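Long-range contacts in ORF14 (Streptomyces clavuligerus, PDB 2WPX), which binds acetyl-CoA and, as a tandem GNAT protein of the clavulanic acid pathway, probably acts as an acyltransferase: residues V44-S49 and G230-R234; F52-A56 and A221-M227; G179-W185 and H237-D243; G250-V254 and L284-N288. All blocks are in the same frame, centred on the assembly; numbering follows the deposited sequence.

Contact 1 of 4, residues V44-S49 and G230-R234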
loop_
_atom_site.group_PDB
_atom_site.type_symbol
_atom_site.label_atom_id
_atom_site.label_comp_id
_atom_site.label_asym_id
_atom_site.label_seq_id
_atom_site.Cartn_x
_atom_site.Cartn_y
_atom_site.Cartn_z
ATOM N N VAL A 44 6.917 -6.516 -13.225
ATOM C CA VAL A 44 5.582 -6.375 -13.796
ATOM C C VAL A 44 4.771 -5.312 -13.062
ATOM O O VAL A 44 4.281 -4.346 -13.666
ATOM C CB VAL A 44 4.873 -7.748 -13.819
ATOM C CG1 VAL A 44 3.384 -7.645 -14.402
ATOM C CG2 VAL A 44 5.770 -8.741 -14.660
ATOM N N ASP A 45 4.653 -5.482 -11.741
ATOM C CA ASP A 45 4.000 -4.475 -10.894
ATOM C C ASP A 45 4.579 -3.079 -11.135
ATOM O O ASP A 45 3.844 -2.105 -11.403
ATOM C CB ASP A 45 4.160 -4.909 -9.444
ATOM C CG ASP A 45 3.485 -3.995 -8.464
ATOM O OD1 ASP A 45 3.963 -3.953 -7.311
ATOM O OD2 ASP A 45 2.470 -3.345 -8.810
ATOM N N MET A 46 5.905 -2.954 -11.052
ATOM C CA MET A 46 6.505 -1.615 -11.129
ATOM C C MET A 46 6.286 -0.916 -12.470
ATOM O O MET A 46 5.921 0.255 -12.510
ATOM C CB MET A 46 7.995 -1.620 -10.796
ATOM C CG MET A 46 8.329 -1.954 -9.351
ATOM S SD MET A 46 7.426 -1.157 -7.986
ATOM C CE MET A 46 7.468 0.485 -8.448
ATOM N N VAL A 47 6.540 -1.648 -13.548
ATOM C CA VAL A 47 6.446 -1.077 -14.853
ATOM C C VAL A 47 4.998 -0.752 -15.131
ATOM O O VAL A 47 4.700 0.272 -15.737
ATOM C CB VAL A 47 7.040 -2.001 -15.964
ATOM C CG1 VAL A 47 6.715 -1.397 -17.384
ATOM C CG2 VAL A 47 8.565 -2.209 -15.740
ATOM N N GLY A 48 4.084 -1.591 -14.676
ATOM C CA GLY A 48 2.696 -1.263 -14.861
ATOM C C GLY A 48 2.355 -0.080 -13.992
ATOM O O GLY A 48 1.425 0.652 -14.330
ATOM N N SER A 49 3.083 0.118 -12.881
ATOM C CA SER A 49 2.789 1.283 -12.036
ATOM C C SER A 49 3.113 2.624 -12.734
ATOM O O SER A 49 2.700 3.703 -12.254
ATOM C CB SER A 49 3.494 1.234 -10.688
ATOM O OG SER A 49 4.849 1.645 -10.801
ATOM N N GLY A 230 -3.406 -4.345 -14.758
ATOM C CA GLY A 230 -2.308 -3.806 -15.559
ATOM C C GLY A 230 -0.961 -3.976 -14.856
ATOM O O GLY A 230 0.091 -4.117 -15.484
ATOM N N ARG A 231 -1.001 -3.955 -13.537
ATOM C CA ARG A 231 0.190 -4.202 -12.774
ATOM C C ARG A 231 0.431 -5.713 -12.537
ATOM O O ARG A 231 1.362 -6.073 -11.885
ATOM C CB ARG A 231 0.144 -3.376 -11.477
ATOM C CG ARG A 231 0.400 -1.890 -11.828
ATOM C CD ARG A 231 0.079 -0.918 -10.679
ATOM N NE ARG A 231 0.833 -1.251 -9.504
ATOM C CZ ARG A 231 0.892 -0.472 -8.425
ATOM N NH1 ARG A 231 0.280 0.718 -8.442
ATOM N NH2 ARG A 231 1.589 -0.861 -7.367
ATOM N N GLY A 232 -0.376 -6.575 -13.128
ATOM C CA GLY A 232 -0.179 -8.024 -13.009
ATOM C C GLY A 232 -0.567 -8.569 -11.634
ATOM O O GLY A 232 -0.150 -9.669 -11.256
ATOM N N ARG A 233 -1.311 -7.758 -10.869
ATOM C CA ARG A 233 -1.782 -8.155 -9.552
ATOM C C ARG A 233 -3.104 -8.916 -9.656
ATOM O O ARG A 233 -4.015 -8.512 -10.387
ATOM C CB ARG A 233 -1.991 -6.920 -8.659
ATOM C CG ARG A 233 -0.690 -6.366 -8.145
ATOM C CD ARG A 233 -0.884 -5.089 -7.427
ATOM N NE ARG A 233 0.383 -4.639 -6.852
ATOM C CZ ARG A 233 0.756 -4.963 -5.618
ATOM N NH1 ARG A 233 -0.028 -5.737 -4.874
ATOM N NH2 ARG A 233 1.896 -4.534 -5.133
ATOM N N ARG A 234 -3.200 -9.971 -8.861
ATOM C CA ARG A 234 -4.345 -10.829 -8.764
ATOM C C ARG A 234 -4.962 -10.614 -7.366
ATOM O O ARG A 234 -4.227 -10.377 -6.397
ATOM C CB ARG A 234 -3.750 -12.227 -8.715
ATOM C CG ARG A 234 -4.391 -13.237 -9.441
ATOM C CD ARG A 234 -3.317 -14.133 -10.062
ATOM N NE ARG A 234 -2.381 -14.910 -9.238
ATOM C CZ ARG A 234 -1.043 -14.931 -9.449
ATOM N NH1 ARG A 234 -0.475 -14.136 -10.366
ATOM N NH2 ARG A 234 -0.248 -15.721 -8.748
HETATM O O HOH W 1 2.910 -4.494 -16.132
#
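Asp45 reaches from helix 43-51 between Arg231 and Arg233, and its carboxylate is gripped side-on by both guanidinium groups. Its CG stands anti to the backbone N (chi1 -178°), which brings the carboxylate within bonding distance of both arginines. Arg231 spends NE and NH2 on one oxygen: NE lies 2.7 Å from Asp45 OD2, and NH2 of Arg231 meets the same OD2 at 3.0 Å, with the two planes only 23° apart. Arg233 comes from above the carboxylate instead, its plane turned by 76°. Its NE donates to Asp45 OD2 and its NH2 to Asp45 OD1, each at 3.1 Å. OD2 thus accepts three N-H groups, which would be expected to keep the acid ionised. CG of Arg231 packs 3.4 Å from Gly48 C, and a bend at chi3 beyond it turns NE to the acid; Ser49 CB lies over one face of the guanidinium, near its rim. Val44 CG1 rests on Gly232 CA, and a water donates to both Val44 O and Gly230 O. Gly232, with positive phi, ends helix 222-230 in a Schellman motif. A salt-bridge network thus joins a helix of the first GNAT family region to the residues just past a helix C-terminus in the second.

Contact 2 of 4, residues F52-A56 and A221-M227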
loop_
_atom_site.group_PDB
_atom_site.type_symbol
_atom_site.label_atom_id
_atom_site.label_comp_id
_atom_site.label_asym_id
_atom_site.label_seq_id
_atom_site.Cartn_x
_atom_site.Cartn_y
_atom_site.Cartn_z
ATOM N N PHE A 52 -0.380 2.776 -15.424
ATOM C CA PHE A 52 -1.723 2.613 -14.882
ATOM C C PHE A 52 -1.784 3.180 -13.493
ATOM O O PHE A 52 -1.342 2.549 -12.550
ATOM C CB PHE A 52 -2.094 1.146 -14.830
ATOM C CG PHE A 52 -1.918 0.445 -16.126
ATOM C CD1 PHE A 52 -0.886 -0.438 -16.309
ATOM C CD2 PHE A 52 -2.806 0.663 -17.169
ATOM C CE1 PHE A 52 -0.747 -1.115 -17.562
ATOM C CE2 PHE A 52 -2.667 0.018 -18.373
ATOM C CZ PHE A 52 -1.629 -0.877 -18.570
ATOM N N ALA A 53 -2.334 4.379 -13.386
ATOM C CA ALA A 53 -2.348 5.048 -12.143
ATOM C C ALA A 53 -3.687 4.784 -11.481
ATOM O O ALA A 53 -4.673 4.343 -12.129
ATOM C CB ALA A 53 -2.107 6.574 -12.331
ATOM N N PRO A 54 -3.733 5.060 -10.175
ATOM C CA PRO A 54 -4.974 4.911 -9.427
ATOM C C PRO A 54 -5.912 5.981 -9.903
ATOM O O PRO A 54 -5.491 6.974 -10.567
ATOM C CB PRO A 54 -4.594 5.164 -7.968
ATOM C CG PRO A 54 -3.127 5.754 -7.976
ATOM C CD PRO A 54 -2.565 5.450 -9.370
ATOM N N PRO A 55 -7.187 5.763 -9.594
ATOM C CA PRO A 55 -8.257 6.571 -10.015
ATOM C C PRO A 55 -8.039 8.052 -9.726
ATOM O O PRO A 55 -7.557 8.441 -8.658
ATOM C CB PRO A 55 -9.417 5.997 -9.205
ATOM C CG PRO A 55 -9.034 4.525 -9.121
ATOM C CD PRO A 55 -7.647 4.563 -8.863
ATOM N N ALA A 56 -8.447 8.850 -10.706
ATOM C CA ALA A 56 -8.419 10.288 -10.593
ATOM C C ALA A 56 -7.089 10.699 -10.021
ATOM O O ALA A 56 -7.022 11.534 -9.154
ATOM C CB ALA A 56 -9.559 10.775 -9.683
ATOM N N ALA A 221 -14.818 1.697 -7.562
ATOM C CA ALA A 221 -14.049 2.247 -8.653
ATOM C C ALA A 221 -13.354 1.130 -9.390
ATOM O O ALA A 221 -12.365 0.609 -8.948
ATOM C CB ALA A 221 -13.051 3.217 -8.135
ATOM N N ARG A 222 -13.924 0.783 -10.532
ATOM C CA ARG A 222 -13.442 -0.233 -11.390
ATOM C C ARG A 222 -12.009 0.010 -11.835
ATOM O O ARG A 222 -11.318 -0.901 -12.240
ATOM C CB ARG A 222 -14.331 -0.254 -12.608
ATOM C CG ARG A 222 -15.168 -1.453 -12.788
ATOM C CD ARG A 222 -16.272 -1.790 -11.826
ATOM N NE ARG A 222 -16.028 -3.195 -11.598
ATOM C CZ ARG A 222 -16.853 -4.121 -11.120
ATOM N NH1 ARG A 222 -18.118 -3.901 -10.819
ATOM N NH2 ARG A 222 -16.348 -5.333 -10.973
ATOM N N GLN A 223 -11.572 1.260 -11.769
ATOM C CA GLN A 223 -10.251 1.607 -12.213
ATOM C C GLN A 223 -9.186 1.050 -11.265
ATOM O O GLN A 223 -8.069 0.788 -11.683
ATOM C CB GLN A 223 -10.118 3.123 -12.385
ATOM C CG GLN A 223 -8.944 3.496 -13.224
ATOM C CD GLN A 223 -8.837 4.990 -13.526
ATOM O OE1 GLN A 223 -9.811 5.725 -13.479
ATOM N NE2 GLN A 223 -7.645 5.423 -13.854
ATOM N N PHE A 224 -9.545 0.875 -9.999
ATOM C CA PHE A 224 -8.707 0.167 -9.054
ATOM C C PHE A 224 -8.415 -1.241 -9.553
ATOM O O PHE A 224 -7.267 -1.658 -9.610
ATOM C CB PHE A 224 -9.361 0.097 -7.675
ATOM C CG PHE A 224 -9.186 1.317 -6.866
ATOM C CD1 PHE A 224 -7.911 1.767 -6.534
ATOM C CD2 PHE A 224 -10.296 2.028 -6.385
ATOM C CE1 PHE A 224 -7.746 2.950 -5.763
ATOM C CE2 PHE A 224 -10.138 3.157 -5.602
ATOM C CZ PHE A 224 -8.865 3.634 -5.307
ATOM N N GLU A 225 -9.474 -1.961 -9.911
ATOM C CA GLU A 225 -9.332 -3.283 -10.498
ATOM C C GLU A 225 -8.488 -3.266 -11.775
ATOM O O GLU A 225 -7.646 -4.114 -11.934
ATOM C CB GLU A 225 -10.693 -3.910 -10.811
ATOM C CG GLU A 225 -11.566 -4.096 -9.616
ATOM C CD GLU A 225 -12.856 -4.829 -9.893
ATOM O OE1 GLU A 225 -13.322 -5.494 -8.970
ATOM O OE2 GLU A 225 -13.409 -4.729 -11.030
ATOM N N THR A 226 -8.740 -2.316 -12.679
ATOM C CA THR A 226 -7.981 -2.286 -13.930
ATOM C C THR A 226 -6.504 -1.914 -13.707
ATOM O O THR A 226 -5.644 -2.459 -14.404
ATOM C CB THR A 226 -8.609 -1.405 -15.054
ATOM O OG1 THR A 226 -8.463 -0.006 -14.747
ATOM C CG2 THR A 226 -10.074 -1.749 -15.233
ATOM N N MET A 227 -6.238 -1.035 -12.731
ATOM C CA MET A 227 -4.875 -0.663 -12.365
ATOM C C MET A 227 -4.076 -1.900 -11.893
ATOM O O MET A 227 -2.953 -2.119 -12.325
ATOM C CB MET A 227 -4.866 0.458 -11.315
ATOM C CG MET A 227 -3.533 0.708 -10.669
ATOM S SD MET A 227 -3.648 1.623 -9.138
ATOM C CE MET A 227 -4.396 0.348 -8.105
HETATM O O HOH W 2 -5.203 3.534 -14.405
#
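Apolar packing carries most of this contact, and Pro55 against Phe224 is its centre. Pro55 CG sits squarely over the middle of the Phe224 ring, 3.7 Å from the centroid, in a CH-pi contact; CD of the same proline leans to the ring margin, 3.5 Å from Phe224 CE1. Pro55 CG also touches Gln223 CB at 3.7 Å, so the proline ring is lodged against the first turn of helix 222-230. One turn on, Met227 extends with CG anti to its backbone N (chi1 168°), which carries its thioether along the loop: SD lies 3.6 Å from Pro54 CA and 3.8 Å from Pro54 CB, while Met227 CG approaches Phe52 O at 3.4 Å.

The polar part is bridged by solvent. Gln223, its chain stretched out past CG, brings its amide alongside Pro55 CA, and its NE2 donates to a water 3.1 Å away. That water lies unusually close to Ala53 O, so the second leg of the bridge is somewhat doubtful. No direct hydrogen bond joins the two segments. The arrangement is a surface loop-on-helix packing, with consecutive prolines of the loop before strand 57-66 laid on helix 222-230, across the two GNAT regions of the tandem protein.

Contact 3 of 4, residues G179-W185 and H237-D243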
loop_
_atom_site.group_PDB
_atom_site.type_symbol
_atom_site.label_atom_id
_atom_site.label_comp_id
_atom_site.label_asym_id
_atom_site.label_seq_id
_atom_site.Cartn_x
_atom_site.Cartn_y
_atom_site.Cartn_z
ATOM N N GLY A 179 -27.738 -17.286 10.191
ATOM C CA GLY A 179 -28.139 -16.048 9.532
ATOM C C GLY A 179 -27.159 -15.592 8.463
ATOM O O GLY A 179 -27.492 -14.680 7.663
ATOM N N TYR A 180 -25.954 -16.183 8.432
ATOM C CA TYR A 180 -24.926 -15.701 7.456
ATOM C C TYR A 180 -24.506 -16.694 6.377
ATOM O O TYR A 180 -24.643 -17.873 6.559
ATOM C CB TYR A 180 -23.684 -15.162 8.173
ATOM C CG TYR A 180 -24.023 -14.005 9.082
ATOM C CD1 TYR A 180 -24.473 -14.229 10.392
ATOM C CD2 TYR A 180 -23.936 -12.687 8.618
ATOM C CE1 TYR A 180 -24.809 -13.170 11.220
ATOM C CE2 TYR A 180 -24.279 -11.633 9.420
ATOM C CZ TYR A 180 -24.713 -11.878 10.726
ATOM O OH TYR A 180 -25.022 -10.810 11.534
ATOM N N SER A 181 -24.004 -16.220 5.242
ATOM C CA SER A 181 -23.260 -17.148 4.390
ATOM C C SER A 181 -22.027 -16.534 3.776
ATOM O O SER A 181 -21.980 -15.339 3.487
ATOM C CB SER A 181 -24.146 -17.775 3.334
ATOM O OG SER A 181 -24.922 -16.768 2.785
ATOM N N LEU A 182 -21.024 -17.375 3.569
ATOM C CA LEU A 182 -19.758 -16.950 2.994
ATOM C C LEU A 182 -19.867 -16.918 1.495
ATOM O O LEU A 182 -20.366 -17.867 0.917
ATOM C CB LEU A 182 -18.722 -17.982 3.356
ATOM C CG LEU A 182 -18.369 -17.726 4.806
ATOM C CD1 LEU A 182 -17.122 -18.512 5.099
ATOM C CD2 LEU A 182 -18.073 -16.232 5.008
ATOM N N VAL A 183 -19.410 -15.840 0.870
ATOM C CA VAL A 183 -19.184 -15.829 -0.604
ATOM C C VAL A 183 -17.703 -15.461 -0.934
ATOM O O VAL A 183 -17.018 -14.756 -0.146
ATOM C CB VAL A 183 -20.186 -14.845 -1.314
ATOM C CG1 VAL A 183 -19.851 -13.380 -0.959
ATOM C CG2 VAL A 183 -20.206 -15.017 -2.837
ATOM N N THR A 184 -17.208 -15.916 -2.084
ATOM C CA THR A 184 -15.826 -15.629 -2.529
ATOM C C THR A 184 -15.850 -15.177 -3.970
ATOM O O THR A 184 -16.722 -15.588 -4.750
ATOM C CB THR A 184 -14.888 -16.881 -2.466
ATOM O OG1 THR A 184 -15.375 -17.907 -3.367
ATOM C CG2 THR A 184 -14.811 -17.430 -1.046
ATOM N N TRP A 185 -14.888 -14.344 -4.339
ATOM C CA TRP A 185 -14.683 -13.981 -5.743
ATOM C C TRP A 185 -13.226 -13.501 -5.971
ATOM O O TRP A 185 -12.550 -13.086 -5.013
ATOM C CB TRP A 185 -15.681 -12.904 -6.141
ATOM C CG TRP A 185 -15.502 -11.602 -5.482
ATOM C CD1 TRP A 185 -14.627 -10.629 -5.829
ATOM C CD2 TRP A 185 -16.244 -11.083 -4.369
ATOM N NE1 TRP A 185 -14.786 -9.526 -5.043
ATOM C CE2 TRP A 185 -15.770 -9.776 -4.131
ATOM C CE3 TRP A 185 -17.269 -11.589 -3.564
ATOM C CZ2 TRP A 185 -16.264 -8.979 -3.109
ATOM C CZ3 TRP A 185 -17.766 -10.798 -2.559
ATOM C CH2 TRP A 185 -17.258 -9.497 -2.338
ATOM N N HIS A 237 -11.129 -12.564 -2.745
ATOM C CA HIS A 237 -12.149 -11.954 -1.879
ATOM C C HIS A 237 -13.061 -12.987 -1.217
ATOM O O HIS A 237 -13.448 -13.958 -1.838
ATOM C CB HIS A 237 -13.025 -10.988 -2.659
ATOM C CG HIS A 237 -12.255 -9.907 -3.336
ATOM N ND1 HIS A 237 -11.673 -10.076 -4.576
ATOM C CD2 HIS A 237 -11.946 -8.643 -2.943
ATOM C CE1 HIS A 237 -11.062 -8.958 -4.927
ATOM N NE2 HIS A 237 -11.227 -8.067 -3.961
ATOM N N THR A 238 -13.336 -12.777 0.062
ATOM C CA THR A 238 -14.381 -13.479 0.782
ATOM C C THR A 238 -15.314 -12.435 1.391
ATOM O O THR A 238 -14.876 -11.416 1.911
ATOM C CB THR A 238 -13.803 -14.326 1.899
ATOM O OG1 THR A 238 -12.903 -15.287 1.324
ATOM C CG2 THR A 238 -14.955 -15.044 2.687
ATOM N N GLY A 239 -16.604 -12.669 1.260
ATOM C CA GLY A 239 -17.618 -11.772 1.794
ATOM C C GLY A 239 -18.619 -12.512 2.667
ATOM O O GLY A 239 -18.822 -13.717 2.540
ATOM N N ALA A 240 -19.210 -11.798 3.617
ATOM C CA ALA A 240 -20.207 -12.442 4.437
ATOM C C ALA A 240 -21.529 -11.783 4.144
ATOM O O ALA A 240 -21.631 -10.556 4.207
ATOM C CB ALA A 240 -19.872 -12.314 5.891
ATOM N N VAL A 241 -22.530 -12.591 3.808
ATOM C CA VAL A 241 -23.842 -12.019 3.535
ATOM C C VAL A 241 -24.795 -12.311 4.659
ATOM O O VAL A 241 -24.832 -13.426 5.138
ATOM C CB VAL A 241 -24.462 -12.507 2.194
ATOM C CG1 VAL A 241 -25.879 -11.938 2.054
ATOM C CG2 VAL A 241 -23.599 -12.056 1.004
ATOM N N HIS A 242 -25.573 -11.321 5.067
ATOM C CA HIS A 242 -26.649 -11.546 6.034
ATOM C C HIS A 242 -27.950 -11.950 5.344
ATOM O O HIS A 242 -28.643 -11.098 4.776
ATOM C CB HIS A 242 -26.824 -10.334 6.955
ATOM C CG HIS A 242 -27.863 -10.525 8.035
ATOM N ND1 HIS A 242 -29.065 -9.838 8.052
ATOM C CD2 HIS A 242 -27.868 -11.313 9.148
ATOM C CE1 HIS A 242 -29.761 -10.195 9.126
ATOM N NE2 HIS A 242 -29.070 -11.106 9.789
ATOM N N ASP A 243 -28.312 -13.247 5.418
ATOM C CA ASP A 243 -29.427 -13.767 4.593
ATOM C C ASP A 243 -30.741 -12.988 4.750
ATOM O O ASP A 243 -31.445 -12.741 3.767
ATOM C CB ASP A 243 -29.682 -15.272 4.784
ATOM C CG ASP A 243 -28.383 -16.140 4.693
ATOM O OD1 ASP A 243 -28.381 -17.217 5.335
ATOM O OD2 ASP A 243 -27.393 -15.803 3.994
#
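Trp185 and His237 overlap at one end of an antiparallel pair in which strand 180-185, an outermost strand within this chain, lies along strand 234-242 of the second GNAT region. With CG between its backbone N and carbonyl carbon (chi1 67°), Trp185 turns its indole over the neighbouring strand, and His237 CB comes 3.3 Å from the centroid of the five-membered ring. The imidazole forms an offset stack on that same ring, planes 15° apart. ND1 of the imidazole also comes back to Trp185 O, which lies in the plane of the imidazole; this oxygen therefore accepts from His237 N at 2.7 Å and from ND1 at 3.2 Å, the latter from above the carbonyl plane. Val183 points to the same face of the sheet, its CG1 at the indole edge, while the six-membered ring of Trp185 lies by Gly239, which has no side chain to stand in its way.

At the other end Tyr180 and His242 share the opposite face. His242, its CG anti to the backbone N (chi1 -177°), sets CD2 over one face of the phenol ring, 3.6 Å from Tyr180 CZ, the rings oblique to each other. Their polar ends turn elsewhere: Tyr180 OH bonds His275 ND1, and His242 ND1 bonds Thr245 OG1.

Hydrogen-bonded pairs Ser181-Val241, Val183-Gly239 and Trp185-His237 hold the backbones together. Past them Asp243 N meets Gly179 O at 2.8 Å, and Ser181 OG donates at 2.9 Å to the syn lone pair of Asp243 OD2. With Trp185 O, and more weakly Gly186 O, as acceptors, ND1 of His237 probably carries a proton.

Contact 4 of 4, residues G250-V254 and L284-N288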
loop_
_atom_site.group_PDB
_atom_site.type_symbol
_atom_site.label_atom_id
_atom_site.label_comp_id
_atom_site.label_asym_id
_atom_site.label_seq_id
_atom_site.Cartn_x
_atom_site.Cartn_y
_atom_site.Cartn_z
ATOM N N GLY A 250 -19.866 -8.086 5.671
ATOM C CA GLY A 250 -18.428 -8.012 5.784
ATOM C C GLY A 250 -17.690 -8.507 4.562
ATOM O O GLY A 250 -18.227 -9.294 3.744
ATOM N N TYR A 251 -16.439 -8.060 4.448
ATOM C CA TYR A 251 -15.582 -8.640 3.474
ATOM C C TYR A 251 -14.115 -8.300 3.657
ATOM O O TYR A 251 -13.743 -7.496 4.500
ATOM C CB TYR A 251 -16.084 -8.269 2.096
ATOM C CG TYR A 251 -15.317 -7.193 1.459
ATOM C CD1 TYR A 251 -15.195 -5.968 2.052
ATOM C CD2 TYR A 251 -14.722 -7.399 0.240
ATOM C CE1 TYR A 251 -14.457 -4.973 1.446
ATOM C CE2 TYR A 251 -14.018 -6.419 -0.374
ATOM C CZ TYR A 251 -13.872 -5.218 0.240
ATOM O OH TYR A 251 -13.150 -4.251 -0.404
ATOM N N THR A 252 -13.288 -8.919 2.846
ATOM C CA THR A 252 -11.881 -8.867 3.034
ATOM C C THR A 252 -11.199 -9.267 1.725
ATOM O O THR A 252 -11.828 -9.856 0.859
ATOM C CB THR A 252 -11.467 -9.821 4.187
ATOM O OG1 THR A 252 -10.086 -9.636 4.480
ATOM C CG2 THR A 252 -11.680 -11.265 3.808
ATOM N N SER A 253 -9.921 -8.946 1.573
ATOM C CA SER A 253 -9.175 -9.276 0.349
ATOM C C SER A 253 -7.677 -9.496 0.584
ATOM O O SER A 253 -7.080 -8.878 1.475
ATOM C CB SER A 253 -9.297 -8.128 -0.651
ATOM O OG SER A 253 -8.910 -6.949 0.012
ATOM N N VAL A 254 -7.108 -10.375 -0.247
ATOM C CA VAL A 254 -5.683 -10.502 -0.476
ATOM C C VAL A 254 -5.337 -10.112 -1.961
ATOM O O VAL A 254 -6.094 -10.393 -2.936
ATOM C CB VAL A 254 -5.152 -11.924 -0.121
ATOM C CG1 VAL A 254 -3.679 -12.063 -0.443
ATOM C CG2 VAL A 254 -5.328 -12.202 1.385
ATOM N N LEU A 284 -13.809 -14.163 8.282
ATOM C CA LEU A 284 -13.432 -13.641 6.992
ATOM C C LEU A 284 -11.901 -13.793 6.675
ATOM O O LEU A 284 -11.540 -14.287 5.618
ATOM C CB LEU A 284 -13.937 -12.195 6.854
ATOM C CG LEU A 284 -15.438 -12.076 6.557
ATOM C CD1 LEU A 284 -15.834 -10.614 6.495
ATOM C CD2 LEU A 284 -15.872 -12.785 5.242
ATOM N N LYS A 285 -11.012 -13.414 7.583
ATOM C CA LYS A 285 -9.573 -13.541 7.273
ATOM C C LYS A 285 -9.130 -14.967 7.089
ATOM O O LYS A 285 -8.324 -15.258 6.189
ATOM C CB LYS A 285 -8.678 -12.868 8.312
ATOM C CG LYS A 285 -8.814 -11.396 8.333
ATOM C CD LYS A 285 -8.079 -10.905 9.549
ATOM C CE LYS A 285 -7.383 -9.586 9.270
ATOM N NZ LYS A 285 -8.413 -8.593 9.501
ATOM N N LEU A 286 -9.672 -15.863 7.925
ATOM C CA LEU A 286 -9.277 -17.256 7.868
ATOM C C LEU A 286 -9.868 -17.918 6.652
ATOM O O LEU A 286 -9.165 -18.677 5.980
ATOM C CB LEU A 286 -9.673 -18.007 9.116
ATOM C CG LEU A 286 -8.729 -17.725 10.270
ATOM C CD1 LEU A 286 -9.420 -18.275 11.482
ATOM C CD2 LEU A 286 -7.385 -18.418 10.068
ATOM N N ALA A 287 -11.136 -17.639 6.341
ATOM C CA ALA A 287 -11.711 -18.224 5.122
ATOM C C ALA A 287 -10.995 -17.675 3.887
ATOM O O ALA A 287 -10.695 -18.432 2.976
ATOM C CB ALA A 287 -13.278 -17.943 5.021
ATOM N N ASN A 288 -10.736 -16.364 3.840
ATOM C CA ASN A 288 -10.005 -15.800 2.682
ATOM C C ASN A 288 -8.563 -16.314 2.559
ATOM O O ASN A 288 -8.070 -16.499 1.457
ATOM C CB ASN A 288 -9.983 -14.277 2.704
ATOM C CG ASN A 288 -9.973 -13.665 1.286
ATOM O OD1 ASN A 288 -9.290 -12.656 1.039
ATOM N ND2 ASN A 288 -10.733 -14.269 0.357
#
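Thr252 presses its methyl against the helix: CG2 lies 3.5 Å from Leu284 O and 3.6 Å from Asn288 CB, seated between residues one turn apart. Leu284 answers from the helix with CD1, which reaches the strand backbone 3.3 Å from Tyr251 N and 3.4 Å from Gly250 C; the glycine, bare of any side chain, lets the methyl come down on the main chain itself. Asn288 lies farther along, its side chain running past Thr252 and Val254 in the opposing sense and its amide set over the backbone of Ser253 and Val254.

Strand 250-254 and helix 284-288 run in roughly the same direction, their axes 8.2 Å apart and 42° askew. This is helix-on-sheet packing of the alpha/beta GNAT fold, in the second of the two family regions, with alternate strand residues Gly250, Thr252 and Val254 facing the helix.

Torsions and outer partners set these groups. Thr252 has its methyl between the backbone N and the carbonyl carbon, and OG1 anti to the N (chi1 -173°), a rotation that sends the hydroxyl to Thr269 OG1 on strand 263-271 while the methyl stays on the helix. Lys285 NZ converges on that same Thr269 hydroxyl, while its aliphatic chain packs on Met313 and Val316 of helix 311-319. Leu284 also touches Thr238 and Ala240 of strand 234-242, and Leu182 on strand 180-185 packs against both Leu284 and Ala287.

In the fold
From the N terminus, helix 43-51 and the loop after it come first, and each waits until the second GNAT region for its partner. Contact 2 closes the shorter of these two loops and lies within the larger one closed by contact 1; the pair touch where Gly230 CA meets Phe52 CE1, and together they tie the first family region to helix 222-230 and its end. Strand 180-185 starts inside both loops and pairs with residues 237-243, which lie beyond them, so contact 3 crosses contacts 1 and 2. Contact 4 follows in series, joining strand 247-256 to helix 280-295. It adjoins contact 3 through neighbouring strands, with Ala240 N probably bonded to Gly250 O.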